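PDB 4QRO: gamma-resorcylate decarboxylase from Polaromonas, which probably catalyses the manganese-dependent, non-oxidative decarboxylation of gamma-resorcylate (2,6-dihydroxybenzoate) to resorcinol, as a member of the amidohydrolase superfamily. Local coordinates for residues E9-S20 and L32-R43. Numbering follows the deposited sequence.
Sequences EHFATEETLMDS and LRSRLLDIQDRR. With MN (manganese (II) ion), chain K.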
# COMPACT_ATOMS: atom_id res chain seq x y z
N GLU A 9 -1.25 20.40 -8.28
CA GLU A 9 -1.05 21.74 -7.80
C GLU A 9 -2.47 22.31 -7.60
O GLU A 9 -3.24 22.52 -8.56
CB GLU A 9 -0.23 22.59 -8.81
CG GLU A 9 0.91 21.87 -9.57
CD GLU A 9 1.98 21.23 -8.68
OE1 GLU A 9 2.33 20.02 -8.89
OE2 GLU A 9 2.49 21.91 -7.76
N HIS A 10 -2.84 22.47 -6.35
CA HIS A 10 -4.21 22.64 -5.98
C HIS A 10 -4.56 24.08 -5.64
O HIS A 10 -3.73 24.84 -5.18
CB HIS A 10 -4.55 21.78 -4.77
CG HIS A 10 -4.28 20.32 -4.95
ND1 HIS A 10 -5.03 19.53 -5.80
CD2 HIS A 10 -3.42 19.49 -4.32
CE1 HIS A 10 -4.60 18.28 -5.72
NE2 HIS A 10 -3.63 18.23 -4.82
N PHE A 11 -5.84 24.40 -5.81
CA PHE A 11 -6.41 25.67 -5.36
C PHE A 11 -7.82 25.38 -4.84
O PHE A 11 -8.36 24.26 -5.02
CB PHE A 11 -6.49 26.67 -6.53
CG PHE A 11 -7.56 26.32 -7.54
CD1 PHE A 11 -8.86 26.77 -7.40
CD2 PHE A 11 -7.27 25.45 -8.58
CE1 PHE A 11 -9.85 26.40 -8.28
CE2 PHE A 11 -8.25 25.09 -9.49
CZ PHE A 11 -9.56 25.55 -9.32
N ALA A 12 -8.42 26.37 -4.21
CA ALA A 12 -9.81 26.26 -3.75
C ALA A 12 -10.60 27.50 -4.12
O ALA A 12 -10.03 28.58 -4.30
CB ALA A 12 -9.85 26.06 -2.25
N THR A 13 -11.91 27.33 -4.26
CA THR A 13 -12.85 28.45 -4.24
C THR A 13 -13.37 28.59 -2.80
O THR A 13 -13.18 27.68 -1.97
CB THR A 13 -14.01 28.26 -5.23
OG1 THR A 13 -14.74 27.07 -4.90
CG2 THR A 13 -13.47 28.13 -6.65
N GLU A 14 -14.00 29.73 -2.48
CA GLU A 14 -14.61 29.88 -1.13
C GLU A 14 -15.61 28.75 -0.89
O GLU A 14 -15.71 28.21 0.20
CB GLU A 14 -15.27 31.26 -0.96
CG GLU A 14 -14.28 32.39 -0.64
CD GLU A 14 -13.60 32.26 0.74
OE1 GLU A 14 -14.06 31.45 1.58
OE2 GLU A 14 -12.60 32.97 1.00
N GLU A 15 -16.31 28.37 -1.95
CA GLU A 15 -17.26 27.27 -1.92
C GLU A 15 -16.64 25.94 -1.48
O GLU A 15 -17.29 25.18 -0.77
CB GLU A 15 -17.88 27.14 -3.31
CG GLU A 15 -19.04 26.16 -3.37
CD GLU A 15 -19.73 26.18 -4.72
OE1 GLU A 15 -20.81 25.55 -4.81
OE2 GLU A 15 -19.22 26.79 -5.68
N THR A 16 -15.39 25.65 -1.89
CA THR A 16 -14.79 24.33 -1.60
C THR A 16 -13.71 24.39 -0.55
O THR A 16 -13.17 23.36 -0.14
CB THR A 16 -14.13 23.71 -2.86
OG1 THR A 16 -13.01 24.52 -3.27
CG2 THR A 16 -15.13 23.58 -3.99
N LEU A 17 -13.38 25.59 -0.10
CA LEU A 17 -12.25 25.81 0.80
C LEU A 17 -12.25 24.96 2.06
O LEU A 17 -11.22 24.38 2.44
CB LEU A 17 -12.21 27.29 1.19
CG LEU A 17 -11.10 27.76 2.11
CD1 LEU A 17 -9.73 27.58 1.46
CD2 LEU A 17 -11.34 29.22 2.53
N MET A 18 -13.41 24.88 2.71
CA MET A 18 -13.48 24.22 4.01
C MET A 18 -13.25 22.71 3.90
O MET A 18 -12.96 22.05 4.91
CB MET A 18 -14.81 24.57 4.73
CG MET A 18 -14.93 26.07 5.04
SD MET A 18 -13.40 26.83 5.67
CE MET A 18 -13.39 26.02 7.28
N ASP A 19 -13.30 22.15 2.70
CA ASP A 19 -12.93 20.73 2.53
C ASP A 19 -11.50 20.41 2.95
O ASP A 19 -11.21 19.29 3.36
CB ASP A 19 -13.15 20.31 1.09
CG ASP A 19 -14.58 19.99 0.81
OD1 ASP A 19 -15.46 20.31 1.64
OD2 ASP A 19 -14.83 19.40 -0.26
N SER A 20 -10.61 21.40 2.86
CA SER A 20 -9.19 21.22 3.20
C SER A 20 -8.85 21.49 4.68
O SER A 20 -7.74 21.18 5.11
CB SER A 20 -8.30 22.08 2.29
OG SER A 20 -8.50 21.75 0.91
N LEU A 32 -2.39 27.82 5.09
CA LEU A 32 -2.92 26.93 4.08
C LEU A 32 -4.04 27.58 3.27
O LEU A 32 -4.07 27.46 2.05
CB LEU A 32 -3.44 25.61 4.71
CG LEU A 32 -4.03 24.61 3.70
CD1 LEU A 32 -3.00 24.31 2.63
CD2 LEU A 32 -4.51 23.33 4.38
N ARG A 33 -4.98 28.20 3.97
CA ARG A 33 -6.06 28.99 3.37
C ARG A 33 -5.53 29.98 2.32
O ARG A 33 -6.03 30.05 1.17
CB ARG A 33 -6.78 29.75 4.51
CG ARG A 33 -7.88 30.72 4.12
CD ARG A 33 -8.70 31.13 5.35
NE ARG A 33 -7.91 31.83 6.36
CZ ARG A 33 -8.35 32.16 7.57
NH1 ARG A 33 -9.58 31.84 7.97
NH2 ARG A 33 -7.54 32.80 8.40
N SER A 34 -4.55 30.76 2.74
CA SER A 34 -3.94 31.80 1.89
C SER A 34 -3.28 31.19 0.66
O SER A 34 -3.40 31.75 -0.44
CB SER A 34 -2.91 32.61 2.68
OG SER A 34 -1.82 31.81 3.04
N ARG A 35 -2.62 30.04 0.82
CA ARG A 35 -2.02 29.34 -0.34
C ARG A 35 -3.09 28.81 -1.27
O ARG A 35 -2.94 28.91 -2.51
CB ARG A 35 -1.16 28.16 0.09
CG ARG A 35 0.05 28.50 0.92
CD ARG A 35 0.77 27.22 1.39
NE ARG A 35 2.02 27.47 2.06
CZ ARG A 35 2.91 26.54 2.39
NH1 ARG A 35 2.70 25.25 2.14
NH2 ARG A 35 4.03 26.92 2.96
N LEU A 36 -4.16 28.25 -0.70
CA LEU A 36 -5.23 27.63 -1.50
C LEU A 36 -5.93 28.68 -2.34
O LEU A 36 -6.26 28.41 -3.48
CB LEU A 36 -6.25 26.86 -0.64
CG LEU A 36 -5.80 25.46 -0.22
CD1 LEU A 36 -6.63 24.92 0.94
CD2 LEU A 36 -5.82 24.48 -1.41
N LEU A 37 -6.11 29.88 -1.79
CA LEU A 37 -6.88 30.91 -2.45
C LEU A 37 -6.06 31.71 -3.44
O LEU A 37 -6.62 32.39 -4.29
CB LEU A 37 -7.53 31.86 -1.43
CG LEU A 37 -8.65 31.26 -0.59
CD1 LEU A 37 -9.07 32.27 0.50
CD2 LEU A 37 -9.83 30.83 -1.44
N ASP A 38 -4.74 31.62 -3.36
CA ASP A 38 -3.88 32.43 -4.21
C ASP A 38 -3.44 31.65 -5.43
O ASP A 38 -2.83 30.61 -5.32
CB ASP A 38 -2.66 32.95 -3.46
CG ASP A 38 -1.56 33.38 -4.40
OD1 ASP A 38 -1.76 34.34 -5.18
OD2 ASP A 38 -0.53 32.70 -4.43
N ILE A 39 -3.80 32.14 -6.61
CA ILE A 39 -3.30 31.59 -7.86
C ILE A 39 -2.32 32.54 -8.53
O ILE A 39 -1.28 32.12 -8.98
CB ILE A 39 -4.45 31.25 -8.81
CG1 ILE A 39 -5.26 30.08 -8.24
CG2 ILE A 39 -3.92 30.94 -10.20
CD1 ILE A 39 -6.55 29.85 -8.98
N GLN A 40 -2.65 33.84 -8.58
CA GLN A 40 -1.92 34.81 -9.40
C GLN A 40 -0.63 35.39 -8.81
O GLN A 40 0.25 35.85 -9.56
CB GLN A 40 -2.83 35.99 -9.79
CG GLN A 40 -4.12 35.61 -10.49
CD GLN A 40 -3.90 34.92 -11.84
OE1 GLN A 40 -3.02 35.29 -12.62
NE2 GLN A 40 -4.70 33.92 -12.10
N ASP A 41 -0.49 35.41 -7.50
CA ASP A 41 0.54 36.26 -6.89
C ASP A 41 1.69 35.45 -6.31
O ASP A 41 2.68 35.21 -6.98
CB ASP A 41 -0.12 37.23 -5.88
CG ASP A 41 0.90 38.02 -5.04
OD1 ASP A 41 2.08 38.08 -5.40
OD2 ASP A 41 0.51 38.58 -4.00
N ARG A 42 1.57 35.01 -5.08
CA ARG A 42 2.72 34.37 -4.44
C ARG A 42 3.09 33.04 -5.10
O ARG A 42 4.27 32.71 -5.22
CB ARG A 42 2.46 34.19 -2.94
CG ARG A 42 3.56 33.44 -2.20
CD ARG A 42 3.32 33.52 -0.71
NE ARG A 42 4.24 32.68 0.03
CZ ARG A 42 3.89 31.78 0.96
NH1 ARG A 42 4.85 31.09 1.57
NH2 ARG A 42 2.61 31.56 1.28
N ARG A 43 2.07 32.31 -5.55
CA ARG A 43 2.24 31.07 -6.27
C ARG A 43 3.18 31.21 -7.46
O ARG A 43 4.10 30.40 -7.62
CB ARG A 43 0.88 30.52 -6.73
CG ARG A 43 0.94 29.15 -7.40
CD ARG A 43 -0.45 28.66 -7.83
NE ARG A 43 -1.40 28.59 -6.71
CZ ARG A 43 -2.07 27.49 -6.34
NH1 ARG A 43 -1.92 26.30 -6.95
NH2 ARG A 43 -2.88 27.58 -5.30
MN MN K . -2.92 16.42 -3.69
O HOH W 1 -9.13 31.01 -5.28
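Phe11 and Leu36 bring the two backbones together, their CA atoms 4.5 Å apart, where strand 4-11 ends beside the last turn of helix 29-37. Ala12 N donates to Leu36 O across 3.1 Å, and Phe11 CA makes a CA-H...O contact with the same oxygen. A water donates to both Ala12 O and Leu37 O, adding a second backbone link.

Between the strand end and the short helix 14-17, Leu36 fills the angle: its CB lies 4.0 Å from Ala12 CB, while CD1 meets Leu17 CD1 and reaches Ser20 CB at 3.6 Å. Leu37 starts out away from the partner, but with CG beside its backbone N (chi1 -69°) it returns CD2 to Ala12 O and CD1 to Glu14 OE2. Ile39 CD1 approaches Phe11 CG obliquely at 3.9 Å.

Arg43, its chain bent at chi3 (-57°), supplies the polar side-chain link. NH1 and NH2 both grip His10 O, each at 2.9 Å, from one face of the carbonyl, with the oxygen in the guanidinium plane. NE, 2.8 Å from Asp38 O, and NH2 also bind that carbonyl, while Asp38 OD2 accepts from Arg43 N by its syn lone pair, holding the arginine at both ends.

His10 NE2 binds manganese at 2.2 Å together with Glu8, His164 and Asp287, and the ring touches the bound 2-nitroresorcinol. Strand 4-11 is the first of the amidohydrolase (beta/alpha)8 barrel, its C-terminal Glu8-X-His10 replacing the His-X-His of many relatives. Arg43 therefore acts in the second shell: it ties the backbone of a metal ligand to the loop after helix 29-37, and its positive charge probably polarises the His10 carbonyl.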